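Local coordinates for glutaredoxin related protein (Sulfolobus solfataricus, PDB 4MNN) that probably acts as a protein disulfide oxidoreductase of the glutaredoxin family, exchanging thiols and disulfides in the redox metabolism of a thermophilic archaeon, at residues A[25-33]-A[65-75]. Sequence-based numbering, arbitrary orientation.
Sequences NGDSLFHEF and IPIANELWPFL
In the thioredoxin-like unit near the N-terminus, helix 27-33 and the start of helix 71-83 meet through side chains on one side of the central sheet. The short helical segments run at 37° with axes 14.5 Å apart, and three phenylalanine rings fill much of the interval. F74 reaches across with CG anti to its own N (chi1 175°). Its CE2 lies 3.6 Å from F33 CE2 and 3.9 Å from F30 CE2. That CE2 meets the F30 ring at its edge, near the ring plane, so the two rings are not stacked face to face. P66, the centre of an inverse gamma turn, puts its CG over the middle of one F74 face, 3.6 Å above the plane. F30, P66 and F74 also touch V50 of strand 49-54, which ties the cluster to the sheet. F33 packs on I7 and L11 of helix 4-11, and its CE2 lies 3.7 Å from L75 CD2. At the other end of the contact the packing is aliphatic. L29 points at the loop before the second helix, and its CD2 meets the CG2 methyls of both I65 and I67. G26 is the N-cap residue of helix 27-33, and its O accepts from L29 N and F30 N. Beside this turn, I65 CD1 lies 4.0 Å from G26 CA and 3.5 Å from N25 O.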
loop_
_atom_site.group_PDB
_atom_site.type_symbol
_atom_site.label_atom_id
_atom_site.label_comp_id
_atom_site.label_asym_id
_atom_site.label_seq_id
_atom_site.Cartn_x
_atom_site.Cartn_y
_atom_site.Cartn_z
ATOM N N ASN A 25 -4.646 -11.078 9.938
ATOM C CA ASN A 25 -4.214 -12.278 9.260
ATOM C C ASN A 25 -2.771 -12.237 8.751
ATOM O O ASN A 25 -2.398 -12.992 7.870
ATOM C CB ASN A 25 -5.206 -12.629 8.141
ATOM C CG ASN A 25 -6.621 -12.948 8.677
ATOM O OD1 ASN A 25 -6.921 -12.757 9.872
ATOM N ND2 ASN A 25 -7.500 -13.423 7.784
ATOM N N GLY A 26 -1.965 -11.349 9.315
ATOM C CA GLY A 26 -0.566 -11.320 8.930
ATOM C C GLY A 26 0.200 -11.164 10.223
ATOM O O GLY A 26 1.269 -10.558 10.244
ATOM N N ASP A 27 -0.332 -11.768 11.295
ATOM C CA ASP A 27 0.248 -11.598 12.634
ATOM C C ASP A 27 1.726 -11.902 12.758
ATOM O O ASP A 27 2.452 -11.135 13.370
ATOM C CB ASP A 27 -0.461 -12.475 13.699
ATOM C CG ASP A 27 -1.930 -12.125 13.908
ATOM O OD1 ASP A 27 -2.445 -11.204 13.236
ATOM O OD2 ASP A 27 -2.579 -12.792 14.767
ATOM N N SER A 28 2.180 -13.024 12.199
ATOM C CA SER A 28 3.574 -13.393 12.409
ATOM C C SER A 28 4.552 -12.441 11.770
ATOM O O SER A 28 5.712 -12.375 12.181
ATOM C CB SER A 28 3.819 -14.845 11.962
ATOM O OG SER A 28 3.506 -14.995 10.603
ATOM N N LEU A 29 4.094 -11.682 10.777
ATOM C CA LEU A 29 4.960 -10.702 10.134
ATOM C C LEU A 29 4.940 -9.392 10.933
ATOM O O LEU A 29 5.994 -8.851 11.341
ATOM C CB LEU A 29 4.504 -10.416 8.693
ATOM C CG LEU A 29 5.225 -9.214 8.028
ATOM C CD1 LEU A 29 6.690 -9.585 7.694
ATOM C CD2 LEU A 29 4.485 -8.841 6.713
ATOM N N PHE A 30 3.736 -8.893 11.178
ATOM C CA PHE A 30 3.592 -7.622 11.856
ATOM C C PHE A 30 3.942 -7.564 13.336
ATOM O O PHE A 30 4.157 -6.477 13.879
ATOM C CB PHE A 30 2.187 -7.118 11.579
ATOM C CG PHE A 30 2.011 -6.669 10.172
ATOM C CD1 PHE A 30 1.185 -7.361 9.298
ATOM C CD2 PHE A 30 2.763 -5.576 9.690
ATOM C CE1 PHE A 30 1.100 -6.988 7.920
ATOM C CE2 PHE A 30 2.684 -5.208 8.349
ATOM C CZ PHE A 30 1.864 -5.906 7.466
ATOM N N HIS A 31 4.010 -8.722 13.990
ATOM C CA HIS A 31 4.403 -8.771 15.410
ATOM C C HIS A 31 5.798 -8.091 15.521
ATOM O O HIS A 31 6.074 -7.357 16.469
ATOM C CB HIS A 31 4.470 -10.236 15.869
ATOM C CG HIS A 31 4.854 -10.424 17.309
ATOM N ND1 HIS A 31 6.158 -10.447 17.730
ATOM C CD2 HIS A 31 4.094 -10.607 18.421
ATOM C CE1 HIS A 31 6.202 -10.629 19.040
ATOM N NE2 HIS A 31 4.959 -10.727 19.482
ATOM N N GLU A 32 6.657 -8.323 14.536
ATOM C CA GLU A 32 7.996 -7.708 14.528
ATOM C C GLU A 32 7.921 -6.179 14.330
ATOM O O GLU A 32 8.721 -5.426 14.903
ATOM C CB GLU A 32 8.845 -8.318 13.391
ATOM C CG GLU A 32 10.341 -7.959 13.409
ATOM C CD GLU A 32 11.043 -8.448 14.672
ATOM O OE1 GLU A 32 10.461 -9.281 15.392
ATOM O OE2 GLU A 32 12.184 -8.006 14.946
ATOM N N PHE A 33 6.963 -5.716 13.529
ATOM C CA PHE A 33 6.806 -4.265 13.282
ATOM C C PHE A 33 6.472 -3.532 14.576
ATOM O O PHE A 33 6.795 -2.364 14.761
ATOM C CB PHE A 33 5.660 -4.011 12.284
ATOM C CG PHE A 33 6.011 -4.275 10.851
ATOM C CD1 PHE A 33 6.338 -5.555 10.406
ATOM C CD2 PHE A 33 6.004 -3.235 9.935
ATOM C CE1 PHE A 33 6.639 -5.800 9.081
ATOM C CE2 PHE A 33 6.314 -3.481 8.570
ATOM C CZ PHE A 33 6.631 -4.763 8.151
ATOM N N ILE A 65 -0.885 -9.543 1.795
ATOM C CA ILE A 65 0.222 -9.278 2.730
ATOM C C ILE A 65 1.369 -8.812 1.847
ATOM O O ILE A 65 1.786 -9.503 0.921
ATOM C CB ILE A 65 0.622 -10.550 3.538
ATOM C CG1 ILE A 65 -0.594 -11.034 4.348
ATOM C CG2 ILE A 65 1.817 -10.234 4.442
ATOM C CD1 ILE A 65 -0.342 -12.342 5.112
ATOM N N PRO A 66 1.904 -7.613 2.118
ATOM C CA PRO A 66 2.985 -7.121 1.268
ATOM C C PRO A 66 4.364 -7.743 1.430
ATOM O O PRO A 66 5.297 -7.062 1.843
ATOM C CB PRO A 66 2.984 -5.624 1.562
ATOM C CG PRO A 66 2.647 -5.577 3.006
ATOM C CD PRO A 66 1.539 -6.628 3.153
ATOM N N ILE A 67 4.500 -9.022 1.090
ATOM C CA ILE A 67 5.806 -9.677 1.192
ATOM C C ILE A 67 6.450 -9.840 -0.187
ATOM O O ILE A 67 5.993 -9.221 -1.149
ATOM C CB ILE A 67 5.710 -11.047 1.915
ATOM C CG1 ILE A 67 4.411 -11.763 1.541
ATOM C CG2 ILE A 67 5.744 -10.815 3.455
ATOM C CD1 ILE A 67 4.234 -12.045 0.076
ATOM N N ALA A 68 7.503 -10.659 -0.280
ATOM C CA ALA A 68 8.222 -10.843 -1.554
ATOM C C ALA A 68 8.642 -9.480 -2.105
ATOM O O ALA A 68 9.100 -8.630 -1.332
ATOM C CB ALA A 68 7.371 -11.614 -2.580
ATOM N N ASN A 69 8.486 -9.225 -3.403
ATOM C CA ASN A 69 8.953 -7.926 -3.907
ATOM C C ASN A 69 8.106 -6.688 -3.540
ATOM O O ASN A 69 8.459 -5.544 -3.889
ATOM C CB ASN A 69 9.269 -8.006 -5.431
ATOM C CG ASN A 69 8.034 -7.988 -6.329
ATOM O OD1 ASN A 69 8.151 -8.031 -7.569
ATOM N ND2 ASN A 69 6.866 -7.938 -5.730
ATOM N N GLU A 70 7.010 -6.906 -2.811
ATOM C CA GLU A 70 6.168 -5.783 -2.368
ATOM C C GLU A 70 6.603 -5.290 -0.983
ATOM O O GLU A 70 6.186 -4.222 -0.509
ATOM C CB GLU A 70 4.685 -6.202 -2.327
ATOM C CG GLU A 70 4.092 -6.445 -3.723
ATOM C CD GLU A 70 4.066 -5.177 -4.608
ATOM O OE1 GLU A 70 4.046 -4.047 -4.077
ATOM O OE2 GLU A 70 4.031 -5.304 -5.864
ATOM N N LEU A 71 7.469 -6.041 -0.315
ATOM C CA LEU A 71 7.878 -5.595 1.013
ATOM C C LEU A 71 8.736 -4.319 0.984
ATOM O O LEU A 71 8.564 -3.434 1.823
ATOM C CB LEU A 71 8.657 -6.708 1.749
ATOM C CG LEU A 71 9.135 -6.295 3.158
ATOM C CD1 LEU A 71 7.926 -6.047 4.067
ATOM C CD2 LEU A 71 10.001 -7.408 3.761
ATOM N N TRP A 72 9.666 -4.234 0.041
ATOM C CA TRP A 72 10.550 -3.087 -0.016
ATOM C C TRP A 72 9.766 -1.788 -0.216
ATOM O O TRP A 72 9.988 -0.804 0.519
ATOM C CB TRP A 72 11.599 -3.326 -1.109
ATOM C CG TRP A 72 12.497 -2.158 -1.386
ATOM C CD1 TRP A 72 13.188 -1.401 -0.472
ATOM C CD2 TRP A 72 12.800 -1.613 -2.672
ATOM N NE1 TRP A 72 13.901 -0.411 -1.120
ATOM C CE2 TRP A 72 13.681 -0.521 -2.472
ATOM C CE3 TRP A 72 12.415 -1.944 -3.984
ATOM C CZ2 TRP A 72 14.177 0.250 -3.528
ATOM C CZ3 TRP A 72 12.914 -1.172 -5.038
ATOM C CH2 TRP A 72 13.788 -0.091 -4.796
ATOM N N PRO A 73 8.859 -1.747 -1.216
ATOM C CA PRO A 73 8.063 -0.536 -1.453
ATOM C C PRO A 73 7.203 -0.225 -0.225
ATOM O O PRO A 73 7.021 0.921 0.138
ATOM C CB PRO A 73 7.184 -0.899 -2.642
ATOM C CG PRO A 73 7.927 -1.955 -3.330
ATOM C CD PRO A 73 8.658 -2.740 -2.286
ATOM N N PHE A 74 6.689 -1.265 0.422
ATOM C CA PHE A 74 5.827 -1.070 1.592
ATOM C C PHE A 74 6.608 -0.394 2.737
ATOM O O PHE A 74 6.159 0.606 3.305
ATOM C CB PHE A 74 5.257 -2.436 2.030
ATOM C CG PHE A 74 4.449 -2.377 3.304
ATOM C CD1 PHE A 74 3.183 -1.787 3.317
ATOM C CD2 PHE A 74 4.954 -2.910 4.479
ATOM C CE1 PHE A 74 2.425 -1.733 4.510
ATOM C CE2 PHE A 74 4.199 -2.855 5.680
ATOM C CZ PHE A 74 2.938 -2.262 5.677
ATOM N N LEU A 75 7.789 -0.914 3.053
ATOM C CA LEU A 75 8.626 -0.316 4.089
ATOM C C LEU A 75 9.025 1.096 3.699
ATOM O O LEU A 75 9.066 1.985 4.543
ATOM C CB LEU A 75 9.903 -1.146 4.313
ATOM C CG LEU A 75 9.644 -2.492 4.972
ATOM C CD1 LEU A 75 10.914 -3.285 4.995
ATOM C CD2 LEU A 75 9.059 -2.273 6.371
#